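Local coordinates for germination protein YpeB (Bacillus megaterium QM B1551, PDB 5BOI), which takes part in the germination of bacterial spores, its C-terminal part being made of PepSY-type domains, a family associated with inhibitory proteins, at residues R100-L104 / F149-F154; N114-F120 / V135-L141; V128-D133 / K157-I163. All blocks are in the same frame, centred on the assembly; numbering follows the deposited sequence. Where two conformers were deposited one is given.

Interaction 1: residues R100-L104 / F149-F154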
# COMPACT_ATOMS: atom_id res chain seq x y z
N ARG A 100 10.85 -2.07 7.81
CA ARG A 100 10.00 -2.31 8.98
C ARG A 100 8.50 -2.30 8.70
O ARG A 100 7.70 -2.16 9.62
CB ARG A 100 10.31 -1.30 10.09
CG ARG A 100 11.59 -1.58 10.86
CD ARG A 100 12.00 -0.40 11.73
NE ARG A 100 10.86 0.44 12.10
CZ ARG A 100 10.97 1.66 12.61
NH1 ARG A 100 9.89 2.36 12.92
NH2 ARG A 100 12.17 2.19 12.82
N PHE A 101 8.12 -2.44 7.43
CA PHE A 101 6.72 -2.63 7.09
C PHE A 101 6.50 -4.11 6.85
O PHE A 101 6.66 -4.59 5.73
CB PHE A 101 6.32 -1.81 5.86
CG PHE A 101 6.24 -0.34 6.13
CD1 PHE A 101 5.07 0.22 6.60
CD2 PHE A 101 7.35 0.47 5.94
CE1 PHE A 101 4.99 1.58 6.86
CE2 PHE A 101 7.27 1.83 6.20
CZ PHE A 101 6.10 2.39 6.66
N GLU A 102 6.17 -4.82 7.92
CA GLU A 102 5.98 -6.26 7.88
C GLU A 102 4.50 -6.61 7.86
O GLU A 102 3.65 -5.78 8.22
CB GLU A 102 6.65 -6.94 9.08
CG GLU A 102 7.99 -6.34 9.50
CD GLU A 102 9.05 -6.48 8.43
OE1 GLU A 102 9.00 -7.47 7.68
OE2 GLU A 102 9.93 -5.60 8.35
N SER A 103 4.20 -7.84 7.44
CA SER A 103 2.84 -8.40 7.42
C SER A 103 1.93 -7.70 6.41
O SER A 103 0.74 -7.54 6.64
CB SER A 103 2.21 -8.34 8.81
OG SER A 103 1.82 -7.02 9.13
N LEU A 104 2.52 -7.29 5.29
CA LEU A 104 1.75 -6.76 4.16
C LEU A 104 1.71 -7.79 3.04
O LEU A 104 2.64 -8.59 2.90
CB LEU A 104 2.37 -5.45 3.69
CG LEU A 104 2.25 -4.29 4.67
CD1 LEU A 104 3.15 -3.16 4.26
CD2 LEU A 104 0.81 -3.79 4.72
N PHE A 149 5.42 6.73 -2.28
CA PHE A 149 5.09 5.89 -1.11
C PHE A 149 4.00 6.57 -0.28
O PHE A 149 4.03 7.78 -0.07
CB PHE A 149 6.35 5.65 -0.26
CG PHE A 149 6.10 4.92 1.04
CD1 PHE A 149 6.06 3.53 1.07
CD2 PHE A 149 5.96 5.61 2.23
CE1 PHE A 149 5.85 2.85 2.26
CE2 PHE A 149 5.75 4.93 3.43
CZ PHE A 149 5.70 3.55 3.44
N SER A 150 3.02 5.79 0.18
CA SER A 150 2.05 6.34 1.10
C SER A 150 1.61 5.28 2.09
O SER A 150 1.05 4.27 1.68
CB SER A 150 0.84 6.88 0.37
OG SER A 150 -0.17 7.21 1.31
N ALA A 151 1.88 5.50 3.36
CA ALA A 151 1.39 4.59 4.39
C ALA A 151 0.31 5.25 5.23
O ALA A 151 0.10 4.88 6.39
CB ALA A 151 2.53 4.11 5.28
N LYS A 152 -0.37 6.23 4.65
CA LYS A 152 -1.34 7.00 5.42
C LYS A 152 -2.50 6.11 5.90
O LYS A 152 -2.87 6.16 7.07
CB LYS A 152 -1.86 8.18 4.59
CG LYS A 152 -0.82 9.28 4.38
CD LYS A 152 -1.32 10.39 3.47
CE LYS A 152 -2.15 11.40 4.23
NZ LYS A 152 -2.23 12.71 3.53
N ASP A 153 -3.03 5.29 5.00
CA ASP A 153 -4.13 4.38 5.35
C ASP A 153 -3.69 3.37 6.41
O ASP A 153 -4.36 3.17 7.41
CB ASP A 153 -4.64 3.65 4.11
CG ASP A 153 -5.38 4.58 3.15
OD1 ASP A 153 -5.97 5.57 3.63
OD2 ASP A 153 -5.38 4.30 1.93
N PHE A 154 -2.53 2.75 6.18
CA PHE A 154 -2.00 1.73 7.07
C PHE A 154 -1.74 2.26 8.47
O PHE A 154 -2.08 1.62 9.46
CB PHE A 154 -0.71 1.16 6.49
CG PHE A 154 -0.08 0.09 7.35
CD1 PHE A 154 -0.71 -1.12 7.55
CD2 PHE A 154 1.18 0.29 7.90
CE1 PHE A 154 -0.12 -2.10 8.33
CE2 PHE A 154 1.78 -0.69 8.67
CZ PHE A 154 1.13 -1.89 8.88
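The two backbones stay well apart: the closest CA atoms are those of Phe101 and Ala151, 9.4 Å from each other, and Leu104 and Phe154, 9.7 Å. No hydrogen bond joins the segments, so the contact is made by side chains that bridge a wide gap. Residues 100-104 connect helix 85-98 to strand 104-112, and the positive phi angles of Arg100 (71°) and Ser103 (68°) bend the chain sharply on each side of Phe101 and Glu102. Opposite them, strand 146-150 ends at Ser150, Ala151 takes the N-cap position, and helix 152-156 begins at once. A helix laid across an antiparallel sheet is the plan of a PepSY unit, and here the turn that leaves the helix meets the corner where the strand of residues 146-150 gives way to the next helix. Phe101 reaches into the gap. The edge of the Phe149 ring points to its face in an offset edge-to-face pair, with centroids 5.2 Å apart, planes at 64°, and Phe101 CZ 3.4 Å from Phe149 CZ. Phe101 CE1 also lies 3.9 Å from Ala151 CB, while its ring edge reaches Phe154, CD1 to CE2 4.0 Å. Leu104 then lays a methyl over one face of the Phe154 ring, CD2 to CE1 4.1 Å. Leu96 of helix 85-98 touches Phe101, Leu104 and Phe149 alike, and Val135 of strand 134-140 touches Leu104, Phe149 and Phe154. Phe149 has a further edge-to-face partner in Phe22.

Interaction 2: residues N114-F120 / V135-L141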
# COMPACT_ATOMS: atom_id res chain seq x y z
N ASN A 114 5.92 4.17 -17.48
CA ASN A 114 7.22 3.61 -17.04
C ASN A 114 7.38 3.50 -15.52
O ASN A 114 8.50 3.46 -15.00
CB ASN A 114 8.38 4.43 -17.64
CG ASN A 114 8.50 4.23 -19.12
OD1 ASN A 114 8.00 3.24 -19.65
ND2 ASN A 114 9.19 5.16 -19.80
N MET A 115 6.25 3.43 -14.81
CA MET A 115 6.27 3.18 -13.36
C MET A 115 5.45 1.96 -13.02
O MET A 115 4.44 1.67 -13.69
CB MET A 115 5.71 4.38 -12.58
CG MET A 115 6.32 5.73 -12.89
SD MET A 115 5.44 6.98 -11.90
CE MET A 115 3.77 6.82 -12.52
N GLY A 116 5.87 1.26 -11.96
CA GLY A 116 5.03 0.22 -11.39
C GLY A 116 4.29 0.84 -10.22
O GLY A 116 4.87 1.50 -9.37
N VAL A 117 2.98 0.62 -10.19
CA VAL A 117 2.13 1.15 -9.13
C VAL A 117 1.55 -0.04 -8.38
O VAL A 117 0.91 -0.92 -8.98
CB VAL A 117 1.01 2.04 -9.71
CG1 VAL A 117 0.13 2.61 -8.61
CG2 VAL A 117 1.63 3.16 -10.56
N PHE A 118 1.77 -0.06 -7.08
CA PHE A 118 1.38 -1.20 -6.26
C PHE A 118 0.60 -0.79 -5.02
O PHE A 118 0.87 0.26 -4.43
CB PHE A 118 2.63 -1.96 -5.82
CG PHE A 118 3.50 -2.37 -6.95
CD1 PHE A 118 3.11 -3.37 -7.81
CD2 PHE A 118 4.72 -1.75 -7.16
CE1 PHE A 118 3.90 -3.76 -8.85
CE2 PHE A 118 5.54 -2.15 -8.20
CZ PHE A 118 5.12 -3.15 -9.05
N THR A 119 -0.36 -1.62 -4.62
CA THR A 119 -1.02 -1.46 -3.33
C THR A 119 -0.83 -2.74 -2.52
O THR A 119 -1.01 -3.83 -3.05
CB THR A 119 -2.52 -1.15 -3.46
OG1 THR A 119 -2.70 0.02 -4.26
CG2 THR A 119 -3.14 -0.94 -2.07
N PHE A 120 -0.43 -2.59 -1.26
CA PHE A 120 -0.25 -3.72 -0.35
C PHE A 120 -1.24 -3.54 0.77
O PHE A 120 -1.59 -2.39 1.08
CB PHE A 120 1.18 -3.74 0.22
CG PHE A 120 2.24 -4.05 -0.79
CD1 PHE A 120 2.69 -3.08 -1.68
CD2 PHE A 120 2.79 -5.32 -0.87
CE1 PHE A 120 3.67 -3.36 -2.62
CE2 PHE A 120 3.77 -5.61 -1.81
CZ PHE A 120 4.20 -4.63 -2.69
N VAL A 135 -0.91 0.26 2.01
CA VAL A 135 0.31 1.00 1.71
C VAL A 135 0.43 1.05 0.19
O VAL A 135 0.27 0.02 -0.48
CB VAL A 135 1.53 0.34 2.31
CG1 VAL A 135 2.80 1.10 1.89
CG2 VAL A 135 1.42 0.28 3.84
N LYS A 136 0.69 2.24 -0.35
CA LYS A 136 0.75 2.43 -1.79
C LYS A 136 2.19 2.72 -2.18
O LYS A 136 2.88 3.46 -1.47
CB LYS A 136 -0.16 3.57 -2.24
CG LYS A 136 -1.64 3.23 -2.26
CD LYS A 136 -2.50 4.48 -2.17
CE LYS A 136 -3.97 4.12 -1.96
NZ LYS A 136 -4.24 2.71 -2.36
N MET A 137 2.64 2.14 -3.28
CA MET A 137 4.02 2.33 -3.73
C MET A 137 4.08 2.56 -5.21
O MET A 137 3.29 1.98 -5.96
CB MET A 137 4.87 1.11 -3.41
CG MET A 137 4.85 0.68 -1.98
SD MET A 137 6.25 -0.39 -1.75
CE MET A 137 7.60 0.74 -2.09
N LYS A 138 5.03 3.39 -5.64
CA LYS A 138 5.30 3.63 -7.04
C LYS A 138 6.80 3.42 -7.24
O LYS A 138 7.62 3.96 -6.48
CB LYS A 138 4.87 5.03 -7.48
CG LYS A 138 3.36 5.27 -7.36
CD LYS A 138 3.00 6.71 -7.64
CE LYS A 138 1.52 6.94 -7.36
NZ LYS A 138 1.11 8.37 -7.50
N MET A 139 7.15 2.61 -8.23
CA MET A 139 8.53 2.24 -8.49
C MET A 139 8.95 2.70 -9.88
O MET A 139 8.16 2.65 -10.81
CB MET A 139 8.73 0.72 -8.39
CG MET A 139 8.11 0.05 -7.19
SD MET A 139 8.87 0.55 -5.65
CE MET A 139 10.46 -0.27 -5.78
N SER A 140 10.20 3.13 -10.03
CA SER A 140 10.75 3.41 -11.35
C SER A 140 11.02 2.10 -12.07
O SER A 140 11.71 1.25 -11.54
CB SER A 140 12.06 4.19 -11.25
OG SER A 140 12.72 4.16 -12.52
N LEU A 141 10.52 1.95 -13.28
CA LEU A 141 10.90 0.77 -14.07
C LEU A 141 12.25 0.93 -14.78
O LEU A 141 12.67 0.01 -15.49
CB LEU A 141 9.81 0.43 -15.08
CG LEU A 141 8.45 0.07 -14.45
CD1 LEU A 141 7.47 -0.32 -15.53
CD2 LEU A 141 8.57 -1.05 -13.41
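Regular antiparallel pairing satisfies backbone groups in couples, and strands 115-120 and 135-140 follow this rule closely, running at 163° with their axes 4.5 Å apart. Three hydrogen-bonded pairs close two bonds each. Gly116 N gives to Met139 O at 2.9 Å and Met139 N to Gly116 O at 2.8 Å; Phe118 N to Met137 O and Met137 N to Phe118 O are both 2.8 Å; Phe120 N to Val135 O is 2.8 Å and Val135 N to Phe120 O 2.9 Å. A seventh bond, Leu141 N to Asn114 O at 3.1 Å, prolongs the ladder past the strand ends. In the non-hydrogen-bonded pairs between them, peptide groups turn outward: Val117 bonds to Ala110, Thr119 to Ala107 and Glu108, Lys136 to Ser150 and Lys138 to Ile147. Several carbonyls also accept CA-H...O contacts, among them Gly116 O from Lys138 CA at 3.2 Å. Of the polar side chains at the Asn114/Leu141 end, Asn114 ND2 donates to Ile78 O, and Ser140 OG bonds with Glu142 N. The face carrying Phe118, Phe120, Val135, Met137 and Met139 is apolar. Phe118 CE2 meets Met139 CG at 3.5 Å, its ring leaning over Gly116, where no side chain intervenes, and Met137 SD makes an oblique Met-aromatic contact with Phe120, 4.0 Å from CE1. As in PepSY-type units, a helix, 85-98, packs against this face of the antiparallel sheet, Met89 on Phe118 and Thr93 with Leu96 on Phe120, while strands 104-112 and 146-150 flank the pair within the sheet.

Interaction 3: residues V128-D133 / K157-I163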
# COMPACT_ATOMS: atom_id res chain seq x y z
N VAL A 128 -6.03 -12.97 7.74
CA VAL A 128 -7.14 -12.16 7.19
C VAL A 128 -6.58 -10.87 6.55
O VAL A 128 -5.78 -10.16 7.17
CB VAL A 128 -8.17 -11.80 8.28
CG1 VAL A 128 -9.33 -11.00 7.65
CG2 VAL A 128 -8.71 -13.06 8.97
N ARG A 129 -6.99 -10.57 5.32
CA ARG A 129 -6.49 -9.38 4.61
C ARG A 129 -7.35 -8.15 4.93
O ARG A 129 -8.56 -8.16 4.68
CB ARG A 129 -6.48 -9.63 3.10
CG ARG A 129 -5.33 -10.57 2.74
CD ARG A 129 -5.38 -11.16 1.36
NE ARG A 129 -4.42 -12.27 1.30
CZ ARG A 129 -4.03 -12.88 0.19
NH1 ARG A 129 -4.53 -12.51 -0.99
NH2 ARG A 129 -3.15 -13.87 0.26
N ILE A 130 -6.72 -7.12 5.48
CA ILE A 130 -7.45 -5.93 5.91
C ILE A 130 -7.26 -4.86 4.84
O ILE A 130 -6.30 -4.07 4.90
CB ILE A 130 -6.96 -5.40 7.27
CG1 ILE A 130 -6.86 -6.52 8.31
CG2 ILE A 130 -7.83 -4.26 7.74
CD1 ILE A 130 -8.16 -7.19 8.64
N TYR A 131 -8.14 -4.85 3.86
CA TYR A 131 -7.96 -3.94 2.73
C TYR A 131 -7.94 -2.43 3.07
O TYR A 131 -7.22 -1.69 2.41
CB TYR A 131 -9.02 -4.25 1.66
CG TYR A 131 -8.59 -5.43 0.81
CD1 TYR A 131 -8.81 -6.74 1.24
CD2 TYR A 131 -7.97 -5.25 -0.41
CE1 TYR A 131 -8.40 -7.81 0.48
CE2 TYR A 131 -7.57 -6.30 -1.18
CZ TYR A 131 -7.77 -7.57 -0.74
OH TYR A 131 -7.34 -8.60 -1.53
N PRO A 132 -8.69 -1.97 4.10
CA PRO A 132 -8.58 -0.55 4.48
C PRO A 132 -7.18 -0.12 4.95
O PRO A 132 -6.82 1.05 4.81
CB PRO A 132 -9.58 -0.42 5.64
CG PRO A 132 -10.59 -1.50 5.38
CD PRO A 132 -9.80 -2.64 4.82
N ASP A 133 -6.42 -1.06 5.49
CA ASP A 133 -5.10 -0.78 6.07
C ASP A 133 -4.01 -0.98 5.01
O ASP A 133 -3.33 -2.01 4.98
CB ASP A 133 -4.86 -1.67 7.29
CG ASP A 133 -5.84 -1.37 8.43
OD1 ASP A 133 -6.85 -0.66 8.18
OD2 ASP A 133 -5.63 -1.85 9.56
N LYS A 157 -5.55 4.38 9.73
CA LYS A 157 -6.78 3.59 9.78
C LYS A 157 -6.59 2.32 10.59
O LYS A 157 -7.56 1.63 10.92
CB LYS A 157 -7.28 3.23 8.38
CG LYS A 157 -7.97 4.36 7.65
CD LYS A 157 -8.28 4.01 6.20
CE LYS A 157 -8.89 5.21 5.48
NZ LYS A 157 -8.97 5.05 4.00
N HIS A 158 -5.34 1.99 10.91
CA HIS A 158 -5.08 0.76 11.63
C HIS A 158 -5.62 0.82 13.05
O HIS A 158 -5.56 1.86 13.71
CB HIS A 158 -3.60 0.43 11.69
CG HIS A 158 -3.31 -0.91 12.29
ND1 HIS A 158 -3.24 -1.11 13.65
CD2 HIS A 158 -3.13 -2.12 11.72
CE1 HIS A 158 -3.00 -2.39 13.90
NE2 HIS A 158 -2.93 -3.02 12.74
N ARG A 159 -6.16 -0.31 13.49
CA ARG A 159 -6.62 -0.47 14.86
C ARG A 159 -6.72 -1.96 15.15
O ARG A 159 -6.90 -2.77 14.24
CB ARG A 159 -7.98 0.20 15.07
CG ARG A 159 -9.12 -0.53 14.40
CD ARG A 159 -10.45 0.16 14.63
NE ARG A 159 -11.57 -0.75 14.39
CZ ARG A 159 -12.13 -0.95 13.20
NH1 ARG A 159 -13.14 -1.80 13.07
NH2 ARG A 159 -11.68 -0.29 12.14
N THR A 160 -6.58 -2.34 16.42
CA THR A 160 -6.81 -3.73 16.79
C THR A 160 -8.31 -4.01 16.68
O THR A 160 -9.15 -3.36 17.32
CB THR A 160 -6.26 -4.06 18.20
OG1 THR A 160 -6.54 -5.42 18.52
CG2 THR A 160 -6.84 -3.13 19.27
N ARG A 161 -8.64 -4.96 15.82
CA ARG A 161 -10.02 -5.34 15.59
C ARG A 161 -10.23 -6.73 16.18
O ARG A 161 -9.30 -7.54 16.21
CB ARG A 161 -10.34 -5.35 14.09
CG ARG A 161 -10.04 -4.05 13.33
CD ARG A 161 -9.84 -4.33 11.84
NE ARG A 161 -9.97 -3.13 11.00
CZ ARG A 161 -8.97 -2.32 10.69
NH1 ARG A 161 -9.18 -1.26 9.92
NH2 ARG A 161 -7.74 -2.56 11.16
N ASP A 162 -11.44 -7.03 16.65
CA ASP A 162 -11.74 -8.43 16.96
C ASP A 162 -12.69 -8.91 15.88
O ASP A 162 -13.86 -8.56 15.87
CB ASP A 162 -12.33 -8.62 18.36
CG ASP A 162 -12.90 -10.02 18.57
OD1 ASP A 162 -12.11 -10.99 18.58
OD2 ASP A 162 -14.13 -10.16 18.77
N ILE A 163 -12.16 -9.71 14.96
CA ILE A 163 -12.87 -10.13 13.76
C ILE A 163 -13.85 -11.26 14.05
O ILE A 163 -13.49 -12.25 14.69
CB ILE A 163 -11.85 -10.54 12.68
CG1 ILE A 163 -10.96 -9.34 12.37
CG2 ILE A 163 -12.53 -11.10 11.44
CD1 ILE A 163 -9.76 -9.66 11.55
O HOH W 1 -8.14 2.79 3.02
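Asp133, Arg161 and Ile163 carry the contact, a worked example of a chain without regular structure being held by an ion pair and an apolar patch, with a water bridge at one end. Asp133 closes a type I beta turn that starts at Ile130, its N bonding to Ile130 O at 3.1 Å, and the turn places its carboxylate before the guanidinium of Arg161. The salt bridge is bidentate: Arg161 NH1 donates to Asp133 OD1 at 3.0 Å and Arg161 NH2 to Asp133 OD2 at 2.7 Å. Arg161 has a second acid, Glu198, whereas Asp133 lies close to the like charge of Glu122. Ile130 covers one face of the guanidinium, CG2 to Arg161 CZ 3.7 Å. Further along, Ile163 CD1 sits 4.1 Å from both Val128 CG1 and Ile130 CD1. At the other end, a water accepts a hydrogen bond from Lys157 NZ at 2.6 Å and donates one to Pro132 O at 2.8 Å, while the same ammonium group forms a salt bridge with Asp153. Residues 157-163 run from helix 152-156 toward helix 170-175, and Ile163 also touches Ile190 and Leu200 of strands 182-192 and 198-208. The two-point charge pairing is directional and the isoleucine packing is not; the contact combines both.

Following the chain from the N terminus, residues 100-104 open interaction 1, which closes a long loop at 149-154. Interaction 2 nests inside that loop, 114-120 pairing with 135-141. Between these two strands the chain makes the detour of 128-133, whose partner 157-163 lies beyond 149-154; interaction 3 therefore crosses both of the others. Interactions 1 and 2 meet through neighbouring strands 134-140 and 146-150 and share the helix 85-98 side of the sheet. Interactions 1 and 3 touch where Asp153 and Phe154 pack on Pro132 and Asp133. Together they tie the central helix-and-sheet unit to the loop that runs on toward the C-terminal part of the chain.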